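Local coordinates for protein Amuc_1102 (Akkermansia muciniphila, PDB 7DSZ) that is of unknown function but adopts an immunoglobulin-like fold related to archaeal type IV pilus proteins, and is probably linked to pili, at residues C[24-29]-C[135-140]; C[52-57]-C[78-83]; C[139-142]-C[147-150]. All coordinates share one frame; numbering follows the deposited sequence.

Contact 1 (C[24-29]-C[135-140])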
loop_
_atom_site.group_PDB
_atom_site.type_symbol
_atom_site.label_atom_id
_atom_site.label_comp_id
_atom_site.label_asym_id
_atom_site.label_seq_id
_atom_site.Cartn_x
_atom_site.Cartn_y
_atom_site.Cartn_z
ATOM N N GLU C 24 15.271 15.132 19.012
ATOM C CA GLU C 24 15.334 16.574 18.859
ATOM C C GLU C 24 13.892 17.064 18.757
ATOM O O GLU C 24 13.024 16.521 19.434
ATOM C CB GLU C 24 16.199 16.964 17.657
ATOM C CG GLU C 24 17.628 16.355 17.711
ATOM C CD GLU C 24 18.402 16.729 18.977
ATOM O OE1 GLU C 24 18.219 17.859 19.482
ATOM O OE2 GLU C 24 19.194 15.887 19.470
ATOM N N LYS C 25 13.613 18.087 17.969
ATOM C CA LYS C 25 12.254 18.611 17.912
ATOM C C LYS C 25 11.565 18.169 16.628
ATOM O O LYS C 25 12.208 18.000 15.591
ATOM C CB LYS C 25 12.255 20.138 17.990
ATOM C CG LYS C 25 12.927 20.681 19.254
ATOM C CD LYS C 25 12.794 22.193 19.305
ATOM C CE LYS C 25 13.326 22.762 20.604
ATOM N NZ LYS C 25 13.108 24.240 20.615
ATOM N N LEU C 26 10.244 18.003 16.705
ATOM C CA LEU C 26 9.430 17.844 15.498
ATOM C C LEU C 26 9.318 19.184 14.780
ATOM O O LEU C 26 8.868 20.175 15.370
ATOM C CB LEU C 26 8.034 17.329 15.856
ATOM C CG LEU C 26 7.204 16.857 14.662
ATOM C CD1 LEU C 26 7.784 15.580 14.022
ATOM C CD2 LEU C 26 5.774 16.625 15.092
ATOM N N SER C 27 9.723 19.217 13.512
ATOM C CA SER C 27 9.634 20.401 12.665
ATOM C C SER C 27 8.689 20.133 11.505
ATOM O O SER C 27 8.657 19.030 10.969
ATOM C CB SER C 27 10.994 20.792 12.094
ATOM O OG SER C 27 11.845 21.274 13.115
ATOM N N LEU C 28 7.961 21.166 11.086
ATOM C CA LEU C 28 7.102 21.077 9.905
ATOM C C LEU C 28 7.812 21.677 8.701
ATOM O O LEU C 28 8.258 22.831 8.748
ATOM C CB LEU C 28 5.779 21.805 10.134
ATOM C CG LEU C 28 4.944 22.056 8.869
ATOM C CD1 LEU C 28 4.448 20.726 8.309
ATOM C CD2 LEU C 28 3.776 22.966 9.194
ATOM N N TYR C 29 7.921 20.894 7.637
ATOM C CA TYR C 29 8.389 21.357 6.338
ATOM C C TYR C 29 7.265 21.206 5.330
ATOM O O TYR C 29 6.717 20.110 5.179
ATOM C CB TYR C 29 9.570 20.545 5.834
ATOM C CG TYR C 29 10.823 20.616 6.669
ATOM C CD1 TYR C 29 11.796 21.565 6.389
ATOM C CD2 TYR C 29 11.044 19.719 7.701
ATOM C CE1 TYR C 29 12.966 21.625 7.124
ATOM C CE2 TYR C 29 12.231 19.768 8.453
ATOM C CZ TYR C 29 13.174 20.726 8.145
ATOM O OH TYR C 29 14.341 20.783 8.848
ATOM N N LYS C 135 -1.122 23.851 16.232
ATOM C CA LYS C 135 -1.241 24.429 17.567
ATOM C C LYS C 135 -0.409 23.681 18.602
ATOM O O LYS C 135 0.299 24.306 19.396
ATOM C CB LYS C 135 -2.714 24.461 17.989
ATOM C CG LYS C 135 -3.556 25.385 17.116
ATOM C CD LYS C 135 -2.826 26.702 16.855
ATOM C CE LYS C 135 -3.684 27.640 16.018
ATOM N NZ LYS C 135 -2.960 28.877 15.625
ATOM N N TYR C 136 -0.485 22.353 18.606
ATOM C CA TYR C 136 0.309 21.528 19.507
ATOM C C TYR C 136 0.924 20.362 18.745
ATOM O O TYR C 136 0.354 19.879 17.761
ATOM C CB TYR C 136 -0.532 20.966 20.627
ATOM C CG TYR C 136 -1.248 22.022 21.437
ATOM C CD1 TYR C 136 -0.537 22.901 22.230
ATOM C CD2 TYR C 136 -2.630 22.139 21.399
ATOM C CE1 TYR C 136 -1.174 23.869 22.981
ATOM C CE2 TYR C 136 -3.285 23.110 22.154
ATOM C CZ TYR C 136 -2.544 23.968 22.939
ATOM O OH TYR C 136 -3.165 24.935 23.689
ATOM N N GLN C 137 2.085 19.908 19.226
ATOM C CA GLN C 137 2.783 18.750 18.672
ATOM C C GLN C 137 3.304 17.875 19.804
ATOM O O GLN C 137 3.693 18.370 20.865
ATOM C CB GLN C 137 3.990 19.137 17.797
ATOM C CG GLN C 137 3.656 20.065 16.665
ATOM C CD GLN C 137 4.832 20.327 15.742
ATOM O OE1 GLN C 137 4.657 20.485 14.535
ATOM N NE2 GLN C 137 6.035 20.412 16.312
ATOM N N GLY C 138 3.342 16.569 19.562
ATOM C CA GLY C 138 3.969 15.661 20.501
ATOM C C GLY C 138 4.414 14.397 19.801
ATOM O O GLY C 138 3.793 13.958 18.826
ATOM N N VAL C 139 5.505 13.813 20.296
ATOM C CA VAL C 139 6.003 12.533 19.806
ATOM C C VAL C 139 6.377 11.673 21.002
ATOM O O VAL C 139 7.146 12.111 21.861
ATOM C CB VAL C 139 7.225 12.703 18.882
ATOM C CG1 VAL C 139 7.748 11.336 18.441
ATOM C CG2 VAL C 139 6.862 13.574 17.668
ATOM N N VAL C 140 5.846 10.459 21.052
ATOM C CA VAL C 140 6.174 9.481 22.087
ATOM C C VAL C 140 6.791 8.263 21.417
ATOM O O VAL C 140 6.219 7.722 20.468
ATOM C CB VAL C 140 4.931 9.079 22.902
ATOM C CG1 VAL C 140 5.287 7.974 23.918
ATOM C CG2 VAL C 140 4.339 10.305 23.607
#
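Q137 turns its CG anti to its own carbonyl carbon (chi1 -56°) and runs on extended, which carries its amide across to the backbone of L26. L26 sets its CG anti to the backbone nitrogen (chi1 -168°); this turns the branched end toward 135-140, where CD2 meets Q137 and V139. The polar link is one hydrogen bond, from Q137 NE2 to L26 O, 3.0 Å long. It is bent, with 146° at the hydrogen. The oxygen lies close to the amide plane of Q137, but the nitrogen sits well above the carbonyl plane of L26. The same NE2 also bonds to the hydroxyl of Y151, so the amide is held by two partners and its rotation is restrained.

The apolar half of the contact is L26. Its CD2 rests against the amide carbon CD of Q137 at 3.9 Å. The same L26 CD2 meets V139 CG2 at 4.1 Å.

The two backbones are not strand partners here; L26 CA and Q137 CA stand 7.4 Å apart. Segment 24-29 pairs with strand 50-63, through S27 with E55 and Y29 with D53. Segment 135-140 pairs with strand 70-83, where K135 and Y136 both face A81 in a classic beta bulge. The contact thus bridges two sheets, with Y151 of strand 146-152 beside L26 and V139.

Contact 2 (C[52-57]-C[78-83])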
loop_
_atom_site.group_PDB
_atom_site.type_symbol
_atom_site.label_atom_id
_atom_site.label_comp_id
_atom_site.label_asym_id
_atom_site.label_seq_id
_atom_site.Cartn_x
_atom_site.Cartn_y
_atom_site.Cartn_z
ATOM N N ALA C 52 2.435 18.598 3.951
ATOM C CA ALA C 52 3.020 18.844 5.268
ATOM C C ALA C 52 3.889 17.651 5.646
ATOM O O ALA C 52 3.397 16.519 5.724
ATOM C CB ALA C 52 1.934 19.059 6.321
ATOM N N ASP C 53 5.176 17.890 5.863
ATOM C CA ASP C 53 6.124 16.833 6.207
ATOM C C ASP C 53 6.672 17.158 7.590
ATOM O O ASP C 53 7.459 18.098 7.737
ATOM C CB ASP C 53 7.231 16.767 5.145
ATOM C CG ASP C 53 8.380 15.839 5.512
ATOM O OD1 ASP C 53 8.309 15.091 6.508
ATOM O OD2 ASP C 53 9.354 15.850 4.743
ATOM N N PHE C 54 6.231 16.402 8.599
ATOM C CA PHE C 54 6.675 16.597 9.973
ATOM C C PHE C 54 7.889 15.709 10.199
ATOM O O PHE C 54 7.794 14.494 10.036
ATOM C CB PHE C 54 5.570 16.244 10.974
ATOM C CG PHE C 54 4.357 17.136 10.898
ATOM C CD1 PHE C 54 4.270 18.280 11.690
ATOM C CD2 PHE C 54 3.291 16.817 10.071
ATOM C CE1 PHE C 54 3.124 19.108 11.634
ATOM C CE2 PHE C 54 2.165 17.630 10.001
ATOM C CZ PHE C 54 2.082 18.775 10.795
ATOM N N GLU C 55 9.021 16.307 10.575
ATOM C CA GLU C 55 10.291 15.587 10.682
ATOM C C GLU C 55 10.820 15.710 12.098
ATOM O O GLU C 55 10.849 16.815 12.640
ATOM C CB GLU C 55 11.327 16.179 9.725
ATOM C CG GLU C 55 10.938 16.101 8.255
ATOM C CD GLU C 55 11.397 14.802 7.661
ATOM O OE1 GLU C 55 12.568 14.420 7.924
ATOM O OE2 GLU C 55 10.595 14.148 6.957
ATOM N N ILE C 56 11.271 14.603 12.694
ATOM C CA ILE C 56 11.949 14.652 13.980
ATOM C C ILE C 56 13.261 13.876 13.935
ATOM O O ILE C 56 13.261 12.668 13.672
ATOM C CB ILE C 56 11.063 14.173 15.149
ATOM C CG1 ILE C 56 11.799 14.340 16.485
ATOM C CG2 ILE C 56 10.532 12.742 14.960
ATOM C CD1 ILE C 56 10.821 14.384 17.689
ATOM N N PRO C 57 14.402 14.528 14.144
ATOM C CA PRO C 57 15.669 13.802 14.232
ATOM C C PRO C 57 15.744 13.000 15.513
ATOM O O PRO C 57 15.231 13.414 16.554
ATOM C CB PRO C 57 16.732 14.912 14.257
ATOM C CG PRO C 57 16.029 16.190 13.970
ATOM C CD PRO C 57 14.567 15.973 14.361
ATOM N N PHE C 78 2.722 9.899 16.987
ATOM C CA PHE C 78 2.666 11.317 16.673
ATOM C C PHE C 78 1.306 11.881 17.064
ATOM O O PHE C 78 0.277 11.274 16.766
ATOM C CB PHE C 78 2.878 11.559 15.181
ATOM C CG PHE C 78 4.245 11.172 14.681
ATOM C CD1 PHE C 78 4.512 9.848 14.356
ATOM C CD2 PHE C 78 5.235 12.122 14.519
ATOM C CE1 PHE C 78 5.759 9.479 13.870
ATOM C CE2 PHE C 78 6.494 11.772 14.036
ATOM C CZ PHE C 78 6.751 10.451 13.705
ATOM N N TYR C 79 1.315 13.055 17.697
ATOM C CA TYR C 79 0.104 13.776 18.080
ATOM C C TYR C 79 0.213 15.186 17.537
ATOM O O TYR C 79 1.167 15.904 17.862
ATOM C CB TYR C 79 -0.070 13.835 19.604
ATOM C CG TYR C 79 -0.026 12.493 20.288
ATOM C CD1 TYR C 79 1.185 11.956 20.711
ATOM C CD2 TYR C 79 -1.187 11.775 20.532
ATOM C CE1 TYR C 79 1.242 10.737 21.347
ATOM C CE2 TYR C 79 -1.142 10.544 21.170
ATOM C CZ TYR C 79 0.082 10.032 21.573
ATOM O OH TYR C 79 0.158 8.812 22.211
ATOM N N ILE C 80 -0.769 15.595 16.741
ATOM C CA ILE C 80 -0.782 16.919 16.141
ATOM C C ILE C 80 -2.157 17.531 16.375
ATOM O O ILE C 80 -3.182 16.889 16.125
ATOM C CB ILE C 80 -0.434 16.865 14.640
ATOM C CG1 ILE C 80 1.041 16.460 14.468
ATOM C CG2 ILE C 80 -0.712 18.213 13.972
ATOM C CD1 ILE C 80 1.409 15.922 13.085
ATOM N N ALA C 81 -2.168 18.771 16.864
ATOM C CA ALA C 81 -3.403 19.483 17.170
ATOM C C ALA C 81 -3.535 20.701 16.268
ATOM O O ALA C 81 -2.589 21.489 16.127
ATOM C CB ALA C 81 -3.444 19.893 18.652
ATOM N N VAL C 82 -4.709 20.842 15.648
ATOM C CA VAL C 82 -5.041 21.976 14.796
ATOM C C VAL C 82 -6.442 22.449 15.172
ATOM O O VAL C 82 -7.231 21.716 15.774
ATOM C CB VAL C 82 -4.976 21.626 13.283
ATOM C CG1 VAL C 82 -3.603 21.067 12.919
ATOM C CG2 VAL C 82 -6.067 20.616 12.915
ATOM N N VAL C 83 -6.746 23.692 14.800
ATOM C CA VAL C 83 -8.099 24.209 14.980
ATOM C C VAL C 83 -9.024 23.552 13.966
ATOM O O VAL C 83 -8.714 23.508 12.767
ATOM C CB VAL C 83 -8.119 25.735 14.826
ATOM C CG1 VAL C 83 -9.556 26.254 14.897
ATOM C CG2 VAL C 83 -7.240 26.400 15.887
#
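The two strands lie in different sheets and share no backbone hydrogen bond; F54 CA and F78 CA, the nearest pair, are 9.4 Å apart. Side chains alone join them. F54 and I56 reach from one sheet, F78 and I80 from the other.

The main contact is I80 on F54. The two side chains come from opposite directions, and in the conformer given, one of two modelled for I80, its methyl CD1 sits over the centre of the F54 ring. It lies 3.5 Å from the ring centroid, only 8° off the ring normal. This is a CH-pi contact over the face. All six ring carbons of F54 are near I80 CD1, with CE2 the closest at 3.6 Å. In I80 the CG1 branch is anti to the carbonyl carbon (chi1 -68°), and the extended chain beyond it puts CD1 at the far end, facing the ring.

The second pair is looser. I56 CG2 approaches the F78 ring obliquely, 4.3 Å from CE2 of F78. Replacing F54 by an alanine would probably leave the I80 methyl without its ring and open a gap between the sheets.

L26 touches both F54 and I56, Q137 lies on F54, and V113 and V139 lie on F78. On the other side of strand 50-63, D53 and E55 are buried acids: D53 forms a salt bridge with R31, and E55 with R192. Two sheets packed face to face, here through F54, I56, F78 and I80, are the mark of a beta sandwich. The contact is part of its buried core, in keeping with the immunoglobulin-like fold.

Contact 3 (C[139-142]-C[147-150])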
loop_
_atom_site.group_PDB
_atom_site.type_symbol
_atom_site.label_atom_id
_atom_site.label_comp_id
_atom_site.label_asym_id
_atom_site.label_seq_id
_atom_site.Cartn_x
_atom_site.Cartn_y
_atom_site.Cartn_z
ATOM N N VAL C 139 5.505 13.813 20.296
ATOM C CA VAL C 139 6.003 12.533 19.806
ATOM C C VAL C 139 6.377 11.673 21.002
ATOM O O VAL C 139 7.146 12.111 21.861
ATOM C CB VAL C 139 7.225 12.703 18.882
ATOM C CG1 VAL C 139 7.748 11.336 18.441
ATOM C CG2 VAL C 139 6.862 13.574 17.668
ATOM N N VAL C 140 5.846 10.459 21.052
ATOM C CA VAL C 140 6.174 9.481 22.087
ATOM C C VAL C 140 6.791 8.263 21.417
ATOM O O VAL C 140 6.219 7.722 20.468
ATOM C CB VAL C 140 4.931 9.079 22.902
ATOM C CG1 VAL C 140 5.287 7.974 23.918
ATOM C CG2 VAL C 140 4.339 10.305 23.607
ATOM N N VAL C 141 7.953 7.830 21.908
ATOM C CA VAL C 141 8.658 6.679 21.344
ATOM C C VAL C 141 8.589 5.530 22.336
ATOM O O VAL C 141 8.926 5.702 23.514
ATOM C CB VAL C 141 10.130 7.007 21.025
ATOM C CG1 VAL C 141 10.797 5.795 20.358
ATOM C CG2 VAL C 141 10.222 8.242 20.131
ATOM N N GLU C 142 8.181 4.357 21.859
ATOM C CA GLU C 142 8.134 3.159 22.685
ATOM C C GLU C 142 9.091 2.101 22.149
ATOM O O GLU C 142 9.265 1.953 20.929
ATOM C CB GLU C 142 6.712 2.585 22.758
ATOM C CG GLU C 142 5.724 3.516 23.437
ATOM C CD GLU C 142 4.312 2.944 23.511
ATOM O OE1 GLU C 142 4.095 1.814 23.036
ATOM O OE2 GLU C 142 3.417 3.637 24.040
ATOM N N ILE C 147 7.397 3.339 27.048
ATOM C CA ILE C 147 7.813 4.667 26.621
ATOM C C ILE C 147 9.261 4.897 27.028
ATOM O O ILE C 147 9.628 4.744 28.202
ATOM C CB ILE C 147 6.896 5.739 27.229
ATOM C CG1 ILE C 147 5.462 5.565 26.720
ATOM C CG2 ILE C 147 7.440 7.144 26.944
ATOM C CD1 ILE C 147 4.476 6.528 27.373
ATOM N N VAL C 148 10.096 5.260 26.061
ATOM C CA VAL C 148 11.482 5.601 26.350
ATOM C C VAL C 148 11.822 7.054 26.036
ATOM O O VAL C 148 12.825 7.567 26.559
ATOM C CB VAL C 148 12.457 4.648 25.620
ATOM C CG1 VAL C 148 12.265 3.214 26.121
ATOM C CG2 VAL C 148 12.274 4.730 24.102
ATOM N N ALA C 149 11.023 7.771 25.249
ATOM C CA ALA C 149 11.352 9.165 24.980
ATOM C C ALA C 149 10.082 9.909 24.604
ATOM O O ALA C 149 9.147 9.325 24.055
ATOM C CB ALA C 149 12.409 9.313 23.869
ATOM N N THR C 150 10.064 11.201 24.919
ATOM C CA THR C 150 8.918 12.055 24.646
ATOM C C THR C 150 9.395 13.423 24.188
ATOM O O THR C 150 10.302 14.007 24.791
ATOM C CB THR C 150 8.026 12.209 25.889
ATOM O OG1 THR C 150 7.507 10.931 26.267
ATOM C CG2 THR C 150 6.869 13.148 25.599
#
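I147 CG1 fits between V140 and E142, which project from the same face of the sheet. It meets V140 CG1 at 3.7 Å and E142 CG at 3.9 Å, so the isoleucine fills the notch between these two residues. T150 stands beside V140 on this face, the two side chains pointing the same way, with T150 OG1 near V140 CG2. On the other face V141 is the bump. Its CB faces the single methyl of A149, 4.3 Å from A149 CB. The V141 and V148 side chains cross obliquely, CG1 of V141 4.2 Å from CG2 of V148. V148 CG2 also lies near V141 O.

The axes of 139-142 and 147-150 run antiparallel, 155° between their directions. V140 with T150 and E142 with I147 are non-hydrogen-bonded pairs, and the chains lie closer there than at V141 with A149, the hydrogen-bonded pair between them. V148 and A149 both face V141, a classic beta bulge that shifts the register by one. V141 O therefore takes two amides: V148 N at 2.8 Å and, weakly, A149 N at 3.4 Å. V141 N returns a nearly straight bond to A149 O, 2.9 Å long.

Outside the hairpin, L23 packs on V141 and A149, and W162 on V140 and T150. Mostly apolar side chains pack on both faces, with I147 at the exposed side. Main-chain bonds to V141 set the bulged register, so the side chains probably add packing rather than specificity, and the charge of E142 is met by a salt bridge to K77 of strand 70-83.

Overall arrangement
Contacts 1 and 2 both join the two sheets, and their centres are only 5 Å apart in the buried interior. Contact 2 is wholly apolar across the gap, while contact 1 adds one side-chain-to-backbone hydrogen bond. In each sheet the strands of these two contacts are neighbours. Contact 3 lies within one sheet, farther from the centre and only partly buried; main-chain bonds join it, with apolar packing on both faces. Strand 134-143 serves both contact 1 and contact 3, whose segments overlap at V139 and V140, V139 alone touching in both. V139 also packs against F78 and I56 of contact 2, so this valine ties the hairpin to the core.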